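Peptidoglycan synthetase penicillin-binding protein 3 (Bifidobacterium adolescentis, PDB 4YE5) probably binds penicillin and, as a member of the transpeptidase family, probably cross-links the peptide stems of cell-wall peptidoglycan. Local coordinates at residues Asn413-Ile418 against Arg516-Val521; Asn463-Ser468 against Ser507-Ala512; Gln60-Thr65 against Leu134-Ile139; Ala96-Met101 against Pro125-Lys130. All blocks are in the same frame, centred on the assembly; numbering follows the deposited sequence. Where two conformers were deposited one is given.

Interaction 1 of 4, residues Asn413-Ile418 against Arg516-Val521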
loop_
_atom_site.group_PDB
_atom_site.type_symbol
_atom_site.label_atom_id
_atom_site.label_comp_id
_atom_site.label_asym_id
_atom_site.label_seq_id
_atom_site.Cartn_x
_atom_site.Cartn_y
_atom_site.Cartn_z
ATOM N N ASN A 413 -8.522 3.673 10.878
ATOM C CA ASN A 413 -7.737 3.676 12.100
ATOM C C ASN A 413 -8.476 4.339 13.273
ATOM O O ASN A 413 -8.373 3.880 14.407
ATOM C CB ASN A 413 -6.368 4.344 11.911
ATOM C CG ASN A 413 -5.294 3.709 12.789
ATOM O OD1 ASN A 413 -5.387 2.524 13.134
ATOM N ND2 ASN A 413 -4.270 4.486 13.153
ATOM N N ALA A 414 -9.212 5.408 12.999
ATOM C CA ALA A 414 -9.979 6.091 14.055
ATOM C C ALA A 414 -11.055 5.162 14.618
ATOM O O ALA A 414 -11.240 5.052 15.827
ATOM C CB ALA A 414 -10.620 7.380 13.505
ATOM N N ILE A 415 -11.774 4.484 13.734
ATOM C CA ILE A 415 -12.750 3.495 14.179
ATOM C C ILE A 415 -12.104 2.323 14.932
ATOM O O ILE A 415 -12.680 1.793 15.893
ATOM C CB ILE A 415 -13.583 2.988 12.989
ATOM C CG1 ILE A 415 -14.451 4.140 12.455
ATOM C CG2 ILE A 415 -14.438 1.772 13.386
ATOM C CD1 ILE A 415 -15.455 4.693 13.492
ATOM N N SER A 416 -10.907 1.926 14.515
ATOM C CA SER A 416 -10.204 0.840 15.196
ATOM C C SER A 416 -9.991 1.171 16.672
ATOM O O SER A 416 -9.947 0.271 17.521
ATOM C CB SER A 416 -8.841 0.568 14.549
ATOM O OG SER A 416 -7.861 1.425 15.104
ATOM N N VAL A 417 -9.869 2.459 16.980
ATOM C CA VAL A 417 -9.648 2.881 18.379
ATOM C C VAL A 417 -10.772 2.364 19.281
ATOM O O VAL A 417 -10.523 1.890 20.399
ATOM C CB VAL A 417 -9.581 4.427 18.528
ATOM C CG1 VAL A 417 -9.648 4.839 20.005
ATOM C CG2 VAL A 417 -8.335 4.962 17.880
ATOM N N ILE A 418 -12.010 2.456 18.795
ATOM C CA ILE A 418 -13.158 1.947 19.554
ATOM C C ILE A 418 -13.136 0.413 19.675
ATOM O O ILE A 418 -13.601 -0.165 20.662
ATOM C CB ILE A 418 -14.509 2.347 18.884
ATOM C CG1 ILE A 418 -14.549 3.846 18.546
ATOM C CG2 ILE A 418 -15.684 1.928 19.732
ATOM C CD1 ILE A 418 -14.210 4.770 19.708
ATOM N N ARG A 516 -12.426 -8.336 15.709
ATOM C CA ARG A 516 -11.320 -8.944 14.988
ATOM C C ARG A 516 -10.886 -8.069 13.814
ATOM O O ARG A 516 -9.691 -7.871 13.580
ATOM C CB ARG A 516 -11.767 -10.311 14.480
ATOM C CG ARG A 516 -10.760 -11.011 13.614
ATOM C CD ARG A 516 -9.717 -11.728 14.426
ATOM N NE ARG A 516 -8.926 -12.618 13.583
ATOM C CZ ARG A 516 -9.044 -13.938 13.567
ATOM N NH1 ARG A 516 -9.916 -14.549 14.368
ATOM N NH2 ARG A 516 -8.266 -14.650 12.766
ATOM N N PHE A 517 -11.859 -7.544 13.073
ATOM C CA PHE A 517 -11.566 -6.693 11.924
ATOM C C PHE A 517 -12.324 -5.396 11.948
ATOM O O PHE A 517 -13.419 -5.313 12.496
ATOM C CB PHE A 517 -11.929 -7.398 10.609
ATOM C CG PHE A 517 -11.241 -8.721 10.420
ATOM C CD1 PHE A 517 -9.874 -8.782 10.138
ATOM C CD2 PHE A 517 -11.954 -9.896 10.517
ATOM C CE1 PHE A 517 -9.225 -10.030 9.972
ATOM C CE2 PHE A 517 -11.323 -11.149 10.360
ATOM C CZ PHE A 517 -9.960 -11.212 10.088
ATOM N N VAL A 518 -11.750 -4.396 11.289
ATOM C CA VAL A 518 -12.512 -3.242 10.857
ATOM C C VAL A 518 -12.513 -3.216 9.338
ATOM O O VAL A 518 -11.481 -3.450 8.682
ATOM C CB VAL A 518 -11.915 -1.925 11.384
ATOM C CG1 VAL A 518 -12.757 -0.724 10.891
ATOM C CG2 VAL A 518 -11.871 -1.969 12.914
ATOM N N ILE A 519 -13.684 -2.957 8.789
ATOM C CA ILE A 519 -13.900 -3.001 7.357
ATOM C C ILE A 519 -14.572 -1.710 7.014
ATOM O O ILE A 519 -15.646 -1.407 7.532
ATOM C CB ILE A 519 -14.902 -4.111 6.983
ATOM C CG1 ILE A 519 -14.411 -5.490 7.469
ATOM C CG2 ILE A 519 -15.116 -4.150 5.460
ATOM C CD1 ILE A 519 -15.566 -6.503 7.550
ATOM N N THR A 520 -13.960 -0.947 6.129
ATOM C CA THR A 520 -14.561 0.310 5.737
ATOM C C THR A 520 -14.767 0.325 4.233
ATOM O O THR A 520 -13.889 -0.092 3.482
ATOM C CB THR A 520 -13.662 1.488 6.142
ATOM O OG1 THR A 520 -13.450 1.462 7.561
ATOM C CG2 THR A 520 -14.318 2.820 5.758
ATOM N N VAL A 521 -15.923 0.808 3.793
ATOM C CA VAL A 521 -16.232 0.917 2.371
ATOM C C VAL A 521 -16.705 2.338 2.060
ATOM O O VAL A 521 -17.468 2.920 2.833
ATOM C CB VAL A 521 -17.312 -0.105 1.948
ATOM C CG1 VAL A 521 -17.826 0.187 0.497
ATOM C CG2 VAL A 521 -16.751 -1.524 2.012
#

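Interaction 2 of 4, residues Asn463-Ser468 against Ser507-Ala512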
loop_
_atom_site.group_PDB
_atom_site.type_symbol
_atom_site.label_atom_id
_atom_site.label_comp_id
_atom_site.label_asym_id
_atom_site.label_seq_id
_atom_site.Cartn_x
_atom_site.Cartn_y
_atom_site.Cartn_z
ATOM N N ASN A 463 -20.739 -0.284 22.182
ATOM C CA ASN A 463 -22.127 -0.601 22.492
ATOM C C ASN A 463 -23.099 0.301 21.690
ATOM O O ASN A 463 -24.065 -0.177 21.099
ATOM C CB ASN A 463 -22.334 -0.456 24.005
ATOM C CG ASN A 463 -23.698 -0.949 24.478
ATOM O OD1 ASN A 463 -24.736 -0.594 23.920
ATOM N ND2 ASN A 463 -23.696 -1.760 25.532
ATOM N N ALA A 464 -22.832 1.601 21.652
ATOM C CA ALA A 464 -23.680 2.525 20.879
ATOM C C ALA A 464 -23.559 2.266 19.373
ATOM O O ALA A 464 -24.545 2.399 18.631
ATOM C CB ALA A 464 -23.336 3.984 21.209
HETATM N N MSE A 465 -22.360 1.893 18.917
HETATM C CA MSE A 465 -22.161 1.526 17.511
HETATM C C MSE A 465 -22.869 0.222 17.135
HETATM O O MSE A 465 -23.321 0.048 16.000
HETATM C CB MSE A 465 -20.671 1.449 17.126
HETATM C CG MSE A 465 -19.957 2.796 17.147
HETATM SE SE MSE A 465 -18.120 2.614 16.553
HETATM C CE MSE A 465 -18.482 2.109 14.676
ATOM N N GLU A 466 -22.967 -0.694 18.085
ATOM C CA GLU A 466 -23.722 -1.902 17.842
ATOM C C GLU A 466 -25.219 -1.568 17.707
ATOM O O GLU A 466 -25.912 -2.127 16.846
ATOM C CB GLU A 466 -23.460 -2.967 18.929
ATOM C CG GLU A 466 -24.388 -4.166 18.795
ATOM C CD GLU A 466 -23.855 -5.442 19.445
ATOM O OE1 GLU A 466 -22.870 -5.375 20.212
ATOM O OE2 GLU A 466 -24.436 -6.515 19.177
ATOM N N SER A 467 -25.715 -0.644 18.534
ATOM C CA SER A 467 -27.090 -0.164 18.352
ATOM C C SER A 467 -27.222 0.539 16.994
ATOM O O SER A 467 -28.230 0.383 16.301
ATOM C CB SER A 467 -27.522 0.773 19.493
ATOM O OG SER A 467 -27.569 0.067 20.721
ATOM N N SER A 468 -26.195 1.286 16.597
ATOM C CA SER A 468 -26.213 1.945 15.282
ATOM C C SER A 468 -26.288 0.913 14.132
ATOM O O SER A 468 -27.004 1.128 13.169
ATOM C CB SER A 468 -24.986 2.872 15.094
ATOM O OG SER A 468 -24.947 3.890 16.111
ATOM N N SER A 507 -18.434 1.932 8.083
ATOM C CA SER A 507 -17.310 1.289 8.716
ATOM C C SER A 507 -17.839 0.370 9.810
ATOM O O SER A 507 -18.632 0.780 10.663
ATOM C CB SER A 507 -16.334 2.332 9.261
ATOM O OG SER A 507 -15.165 1.703 9.759
ATOM N N THR A 508 -17.384 -0.877 9.766
ATOM C CA THR A 508 -17.902 -1.925 10.614
ATOM C C THR A 508 -16.797 -2.593 11.434
ATOM O O THR A 508 -15.717 -2.902 10.911
ATOM C CB THR A 508 -18.538 -3.038 9.755
ATOM O OG1 THR A 508 -19.580 -2.472 8.946
ATOM C CG2 THR A 508 -19.140 -4.106 10.675
ATOM N N ILE A 509 -17.086 -2.827 12.707
ATOM C CA ILE A 509 -16.211 -3.602 13.588
ATOM C C ILE A 509 -16.878 -4.953 13.745
ATOM O O ILE A 509 -18.058 -5.019 14.068
ATOM C CB ILE A 509 -16.121 -2.953 14.987
ATOM C CG1 ILE A 509 -15.465 -1.571 14.882
ATOM C CG2 ILE A 509 -15.369 -3.868 15.938
ATOM C CD1 ILE A 509 -15.725 -0.647 16.111
ATOM N N ILE A 510 -16.143 -6.034 13.507
ATOM C CA ILE A 510 -16.770 -7.347 13.525
ATOM C C ILE A 510 -15.802 -8.435 14.053
ATOM O O ILE A 510 -14.603 -8.374 13.792
ATOM C CB ILE A 510 -17.300 -7.687 12.099
ATOM C CG1 ILE A 510 -18.189 -8.937 12.124
ATOM C CG2 ILE A 510 -16.138 -7.870 11.099
ATOM C CD1 ILE A 510 -18.744 -9.311 10.760
ATOM N N PRO A 511 -16.298 -9.376 14.885
ATOM C CA PRO A 511 -17.611 -9.322 15.556
ATOM C C PRO A 511 -17.580 -8.337 16.718
ATOM O O PRO A 511 -16.526 -8.186 17.348
ATOM C CB PRO A 511 -17.828 -10.749 16.064
ATOM C CG PRO A 511 -16.439 -11.408 16.091
ATOM C CD PRO A 511 -15.561 -10.632 15.139
ATOM N N ALA A 512 -18.709 -7.683 16.998
ATOM C CA ALA A 512 -18.754 -6.665 18.052
ATOM C C ALA A 512 -18.335 -7.189 19.432
ATOM O O ALA A 512 -17.785 -6.444 20.245
ATOM C CB ALA A 512 -20.156 -6.031 18.138
#

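Interaction 3 of 4, residues Gln60-Thr65 against Leu134-Ile139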
loop_
_atom_site.group_PDB
_atom_site.type_symbol
_atom_site.label_atom_id
_atom_site.label_comp_id
_atom_site.label_asym_id
_atom_site.label_seq_id
_atom_site.Cartn_x
_atom_site.Cartn_y
_atom_site.Cartn_z
ATOM N N GLN A 60 40.149 -5.099 -29.768
ATOM C CA GLN A 60 41.168 -4.954 -30.817
ATOM C C GLN A 60 42.565 -4.919 -30.230
ATOM O O GLN A 60 43.501 -5.383 -30.859
ATOM C CB GLN A 60 40.888 -3.698 -31.667
ATOM C CG GLN A 60 39.607 -3.825 -32.487
ATOM C CD GLN A 60 39.030 -2.492 -32.923
ATOM O OE1 GLN A 60 39.763 -1.538 -33.203
ATOM N NE2 GLN A 60 37.704 -2.420 -32.983
ATOM N N ALA A 61 42.697 -4.390 -29.013
ATOM C CA ALA A 61 43.983 -4.379 -28.302
ATOM C C ALA A 61 44.329 -5.730 -27.657
ATOM O O ALA A 61 45.448 -5.923 -27.174
ATOM C CB ALA A 61 43.973 -3.262 -27.224
ATOM N N PHE A 62 43.374 -6.660 -27.636
ATOM C CA PHE A 62 43.541 -7.933 -26.908
ATOM C C PHE A 62 44.637 -8.824 -27.486
ATOM O O PHE A 62 44.709 -9.039 -28.692
ATOM C CB PHE A 62 42.192 -8.694 -26.827
ATOM C CG PHE A 62 42.276 -10.052 -26.150
ATOM C CD1 PHE A 62 42.541 -10.156 -24.782
ATOM C CD2 PHE A 62 42.050 -11.220 -26.877
ATOM C CE1 PHE A 62 42.592 -11.420 -24.151
ATOM C CE2 PHE A 62 42.104 -12.490 -26.262
ATOM C CZ PHE A 62 42.381 -12.589 -24.899
ATOM N N ILE A 63 45.505 -9.333 -26.616
ATOM C CA ILE A 63 46.481 -10.350 -27.000
ATOM C C ILE A 63 46.332 -11.550 -26.068
ATOM O O ILE A 63 46.571 -11.417 -24.875
ATOM C CB ILE A 63 47.938 -9.831 -26.892
ATOM C CG1 ILE A 63 48.126 -8.579 -27.749
ATOM C CG2 ILE A 63 48.933 -10.919 -27.325
ATOM C CD1 ILE A 63 49.466 -7.909 -27.558
ATOM N N PRO A 64 45.912 -12.713 -26.603
ATOM C CA PRO A 64 45.645 -13.857 -25.715
ATOM C C PRO A 64 46.939 -14.431 -25.122
ATOM O O PRO A 64 47.980 -14.460 -25.767
ATOM C CB PRO A 64 44.986 -14.890 -26.644
ATOM C CG PRO A 64 45.565 -14.545 -28.029
ATOM C CD PRO A 64 45.657 -13.031 -28.023
ATOM N N THR A 65 46.832 -14.885 -23.881
ATOM C CA THR A 65 47.946 -15.460 -23.150
ATOM C C THR A 65 48.049 -16.957 -23.415
ATOM O O THR A 65 47.068 -17.686 -23.289
ATOM C CB THR A 65 47.750 -15.218 -21.641
ATOM O OG1 THR A 65 47.827 -13.807 -21.389
ATOM C CG2 THR A 65 48.819 -15.947 -20.813
ATOM N N LEU A 134 36.069 -17.092 -19.530
ATOM C CA LEU A 134 36.914 -16.924 -20.715
ATOM C C LEU A 134 38.094 -15.984 -20.479
ATOM O O LEU A 134 38.929 -15.804 -21.373
ATOM C CB LEU A 134 36.085 -16.428 -21.908
ATOM C CG LEU A 134 34.957 -17.351 -22.394
ATOM C CD1 LEU A 134 34.063 -16.626 -23.385
ATOM C CD2 LEU A 134 35.520 -18.651 -23.000
ATOM N N ASN A 135 38.166 -15.383 -19.287
ATOM C CA ASN A 135 39.264 -14.463 -18.933
ATOM C C ASN A 135 39.361 -13.264 -19.897
ATOM O O ASN A 135 40.459 -12.877 -20.326
ATOM C CB ASN A 135 40.622 -15.189 -18.872
ATOM C CG ASN A 135 40.709 -16.181 -17.719
ATOM O OD1 ASN A 135 40.078 -16.000 -16.675
ATOM N ND2 ASN A 135 41.496 -17.242 -17.906
ATOM N N LEU A 136 38.194 -12.716 -20.220
ATOM C CA LEU A 136 38.027 -11.519 -21.046
ATOM C C LEU A 136 37.378 -10.375 -20.255
ATOM O O LEU A 136 36.564 -9.628 -20.813
ATOM C CB LEU A 136 37.062 -11.820 -22.205
ATOM C CG LEU A 136 37.417 -12.883 -23.244
ATOM C CD1 LEU A 136 36.157 -13.250 -24.034
ATOM C CD2 LEU A 136 38.558 -12.405 -24.150
ATOM N N GLY A 137 37.674 -10.238 -18.964
ATOM C CA GLY A 137 36.998 -9.200 -18.182
ATOM C C GLY A 137 37.501 -7.840 -18.616
ATOM O O GLY A 137 38.668 -7.685 -18.951
ATOM N N GLY A 138 36.624 -6.851 -18.619
ATOM C CA GLY A 138 36.952 -5.577 -19.211
ATOM C C GLY A 138 36.441 -5.551 -20.639
ATOM O O GLY A 138 35.745 -4.626 -21.032
ATOM N N ILE A 139 36.759 -6.585 -21.414
ATOM C CA ILE A 139 36.443 -6.564 -22.848
ATOM C C ILE A 139 34.997 -6.947 -23.111
ATOM O O ILE A 139 34.316 -6.334 -23.929
ATOM C CB ILE A 139 37.377 -7.485 -23.636
ATOM C CG1 ILE A 139 38.826 -7.079 -23.353
ATOM C CG2 ILE A 139 37.041 -7.442 -25.147
ATOM C CD1 ILE A 139 39.829 -8.023 -23.899
#

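Interaction 4 of 4, residues Ala96-Met101 against Pro125-Lys130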
loop_
_atom_site.group_PDB
_atom_site.type_symbol
_atom_site.label_atom_id
_atom_site.label_comp_id
_atom_site.label_asym_id
_atom_site.label_seq_id
_atom_site.Cartn_x
_atom_site.Cartn_y
_atom_site.Cartn_z
ATOM N N ALA A 96 32.601 -17.318 -29.486
ATOM C CA ALA A 96 31.670 -17.968 -30.421
ATOM C C ALA A 96 30.972 -19.234 -29.892
ATOM O O ALA A 96 29.738 -19.311 -29.923
ATOM C CB ALA A 96 32.350 -18.219 -31.785
ATOM N N PRO A 97 31.740 -20.219 -29.381
ATOM C CA PRO A 97 31.058 -21.425 -28.879
ATOM C C PRO A 97 30.221 -21.191 -27.630
ATOM O O PRO A 97 29.267 -21.931 -27.376
ATOM C CB PRO A 97 32.215 -22.376 -28.549
ATOM C CG PRO A 97 33.398 -21.500 -28.370
ATOM C CD PRO A 97 33.209 -20.362 -29.322
ATOM N N VAL A 98 30.573 -20.185 -26.840
ATOM C CA VAL A 98 29.813 -19.933 -25.625
ATOM C C VAL A 98 28.480 -19.281 -25.947
ATOM O O VAL A 98 27.453 -19.622 -25.359
ATOM C CB VAL A 98 30.618 -19.055 -24.627
ATOM C CG1 VAL A 98 29.852 -18.902 -23.339
ATOM C CG2 VAL A 98 31.998 -19.685 -24.364
ATOM N N LEU A 99 28.491 -18.345 -26.888
ATOM C CA LEU A 99 27.272 -17.625 -27.261
ATOM C C LEU A 99 26.460 -18.358 -28.343
ATOM O O LEU A 99 25.343 -17.954 -28.666
ATOM C CB LEU A 99 27.610 -16.202 -27.729
ATOM C CG LEU A 99 28.161 -15.229 -26.674
ATOM C CD1 LEU A 99 28.661 -13.954 -27.334
ATOM C CD2 LEU A 99 27.121 -14.896 -25.601
ATOM N N GLY A 100 27.019 -19.436 -28.882
ATOM C CA GLY A 100 26.396 -20.152 -29.984
ATOM C C GLY A 100 26.249 -19.253 -31.193
ATOM O O GLY A 100 25.207 -19.220 -31.834
HETATM N N MSE A 101 27.298 -18.499 -31.491
HETATM C CA MSE A 101 27.249 -17.555 -32.597
HETATM C C MSE A 101 28.420 -17.783 -33.528
HETATM O O MSE A 101 29.382 -18.485 -33.184
HETATM C CB MSE A 101 27.269 -16.113 -32.077
HETATM C CG MSE A 101 25.979 -15.692 -31.367
HETATM SE SE MSE A 101 26.069 -13.860 -30.674
HETATM C CE MSE A 101 26.238 -12.915 -32.369
ATOM N N PRO A 125 21.798 -16.729 -16.952
ATOM C CA PRO A 125 22.832 -16.666 -15.924
ATOM C C PRO A 125 23.943 -17.693 -16.152
ATOM O O PRO A 125 25.104 -17.380 -15.899
ATOM C CB PRO A 125 22.061 -16.998 -14.641
ATOM C CG PRO A 125 20.660 -16.511 -14.916
ATOM C CD PRO A 125 20.433 -16.734 -16.376
ATOM N N ALA A 126 23.592 -18.896 -16.607
ATOM C CA ALA A 126 24.590 -19.936 -16.853
ATOM C C ALA A 126 25.586 -19.515 -17.937
ATOM O O ALA A 126 26.799 -19.718 -17.807
ATOM C CB ALA A 126 23.904 -21.247 -17.235
ATOM N N VAL A 127 25.071 -18.942 -19.020
ATOM C CA VAL A 127 25.935 -18.476 -20.098
ATOM C C VAL A 127 26.817 -17.322 -19.595
ATOM O O VAL A 127 28.019 -17.298 -19.866
ATOM C CB VAL A 127 25.118 -18.052 -21.336
ATOM C CG1 VAL A 127 26.023 -17.390 -22.372
ATOM C CG2 VAL A 127 24.400 -19.284 -21.956
ATOM N N LYS A 128 26.215 -16.382 -18.858
ATOM C CA LYS A 128 26.961 -15.276 -18.243
ATOM C C LYS A 128 28.147 -15.798 -17.424
ATOM O O LYS A 128 29.261 -15.296 -17.540
ATOM C CB LYS A 128 26.059 -14.414 -17.339
ATOM C CG LYS A 128 26.886 -13.579 -16.323
ATOM C CD LYS A 128 26.044 -12.999 -15.220
ATOM C CE LYS A 128 26.893 -12.528 -14.048
ATOM N NZ LYS A 128 27.205 -13.656 -13.122
ATOM N N ARG A 129 27.911 -16.826 -16.613
ATOM C CA ARG A 129 28.999 -17.452 -15.861
ATOM C C ARG A 129 30.065 -18.068 -16.765
ATOM O O ARG A 129 31.267 -17.933 -16.509
ATOM C CB ARG A 129 28.457 -18.485 -14.866
ATOM C CG ARG A 129 27.706 -17.858 -13.693
ATOM C CD ARG A 129 27.321 -18.897 -12.640
ATOM N NE ARG A 129 26.246 -19.766 -13.116
ATOM C CZ ARG A 129 24.952 -19.522 -12.923
ATOM N NH1 ARG A 129 24.572 -18.438 -12.259
ATOM N NH2 ARG A 129 24.037 -20.358 -13.398
ATOM N N LYS A 130 29.644 -18.737 -17.830
ATOM C CA LYS A 130 30.625 -19.299 -18.751
ATOM C C LYS A 130 31.496 -18.217 -19.399
ATOM O O LYS A 130 32.692 -18.431 -19.637
ATOM C CB LYS A 130 29.954 -20.145 -19.841
ATOM C CG LYS A 130 29.280 -21.408 -19.324
ATOM C CD LYS A 130 28.565 -22.154 -20.445
ATOM C CE LYS A 130 27.992 -23.470 -19.946
ATOM N NZ LYS A 130 29.062 -24.343 -19.372
#

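Interaction 1 of 4, residues Asn413-Ile418 against Arg516-Val521
V518 carries the strand side of this contact, setting its two methyls against I415 and S416 of helix 408-419. R516, just before the strand, and F517 both face I510 of the neighbouring strand, forming a classic beta bulge; the F517 side chain then lies against helix 535-549, through L546 and M547. V518 follows and points toward helix 408-419, with its CA 6.4 Å from that of S416. With chi1 at 180° CG1 is turned away from the backbone N, and the two branches divide the work: V518 CG1 meets I415 CG2 at 3.9 Å, and V518 CG2 lies 4.0 Å from S416 CA. The I415 and V518 side chains cross at about a right angle and touch methyl to methyl, while the far end of I415 leads away. S416 offers mainly its carbon atoms. Next, I519 packs on L546, and T520 OG1 is hydrogen-bonded to the hydroxyls of T412 and S507, a polar link beside the apolar patch. Strand 517-524 thus runs between strands 242-249 and 501-510 of the antiparallel sheet, with helix 408-419 packed on one face and helix 535-549 on the other.

Interaction 2 of 4, residues Asn463-Ser468 against Ser507-Ala512
The carboxylate of E466 is the flat group that meets the opposite segment: A512 CB stands above its plane, displaced toward OE1, with E466 OE1 3.5 Å from A512 CB. The ionic partner lies elsewhere, since E466 OE2 forms a salt bridge with R482 NE, while OE1 has a weak hydrogen bond to a bound glycerol. A chi1 of 172° sends the extended E466 chain away from its own N and out to A512, which follows the cis peptide bond before P511. One residue earlier on the helix, M465, a selenomethionine, points toward the strand and bends at chi3 (66°). The bend lays both of its terminal atoms by one methyl: M465 SE is 4.1 Å from I509 CD1, and M465 CE is 4.2 Å from the same I509 CD1. The two side chains cross at about a right angle, and M465 CE also lies 4.2 Å from S507 O. S468 touches K486 of strand 484-492, which belongs to a possible KSG-type motif beside an SxxK pattern. A helix packed beside a five-stranded antiparallel sheet in this way is consistent with the serine transpeptidase and beta-lactamase fold.

Interaction 3 of 4, residues Gln60-Thr65 against Leu134-Ile139
F62 and I139 are the residues whose CA atoms come nearest, 8.3 Å apart, in a small hydrophobic cluster between loops in the dimerisation-domain region. From F62 to T65 the chain is extended. The other segment winds instead: N135, with positive phi, is the first residue to leave helical geometry after helix 125-132, and the G137-G138 turn that follows is closed by a weak bond from I139 N to L136 O. The cluster is centred on the F62 ring, which a chi1 of 177° extends over the turn. L136 CD2 sits over one face of the ring as a CH-pi contact, 4.2 Å from the F62 ring centroid and 20° off the normal. P64 N lies above the opposite face, toward the rim, and H76 meets the F62 ring edge-to-face. H76 also bonds to N135 O and T65 N, and so links both segments beside the C67-C75 disulfide. A90 and V91 of helix 87-99 pack on the F62 side chain as well. The tightest touch is oblique to the ring: I139 CD1 approaches F62 CD1 at 3.6 Å and F62 CB at 3.8 Å.

Interaction 4 of 4, residues Ala96-Met101 against Pro125-Lys130
V98 and V127 face each other where the end of helix 87-99 meets the start of helix 125-132, their CA atoms 6.9 Å apart. The close-packed part is made by V98, V127, L99 and the CB of K130. V98 points toward the second helix with its CG1 branch trans to N (chi1 -176°), which places this methyl at the seam between V127 and K130. There V98 CG1 lies 4.2 Å from V127 CG1 and, more tightly, 3.7 Å from K130 CB. V127 CG1 in turn spans three neighbours: besides V98 CG1 it lies 4.0 Å from V98 O and 4.2 Å from L99 CD2. L99 is the buried member; its CB points away from helix 125-132, yet its branched end swings back to V127, and like V98 it packs on I131 one turn further along. Toward solvent the contact becomes looser: beyond its CB, the rest of the exposed K130 chain leads away, bent near its end. The first helix is kinked at P97 and V98, whose N atoms lack bonds to the preceding turn; G100, with positive phi, is the first residue to leave helical backbone angles, and M101 N bonds to A96 O at 3.0 Å. Polar groups are served at the margins, L99 O taking a hydrogen bond from K120 NZ. Between the two segments the joint is entirely van der Waals, so its fit depends on the shapes of two valines and a leucine, while the lysine lends its methylene and keeps its charged end outside.

From the N terminus, the chain opens interaction 3 at 60-65 and, before closing it at 134-139, forms interaction 4 between 96-101 and 125-130. Interaction 4 is therefore nested in the loop of interaction 3, and the two touch where L134 CD1 meets V98 CG2 at 3.8 Å; together they tie the helices and loops of the dimerisation-domain region. Far along the chain, interaction 1 opens at 413-418 and closes at 516-521, enclosing interaction 2, which joins 463-468 to 507-512. These two meet through neighbouring strands of the transpeptidase sheet. No loops cross: the pairs follow in series, with interactions 1 and 3 centred about 65 Å apart.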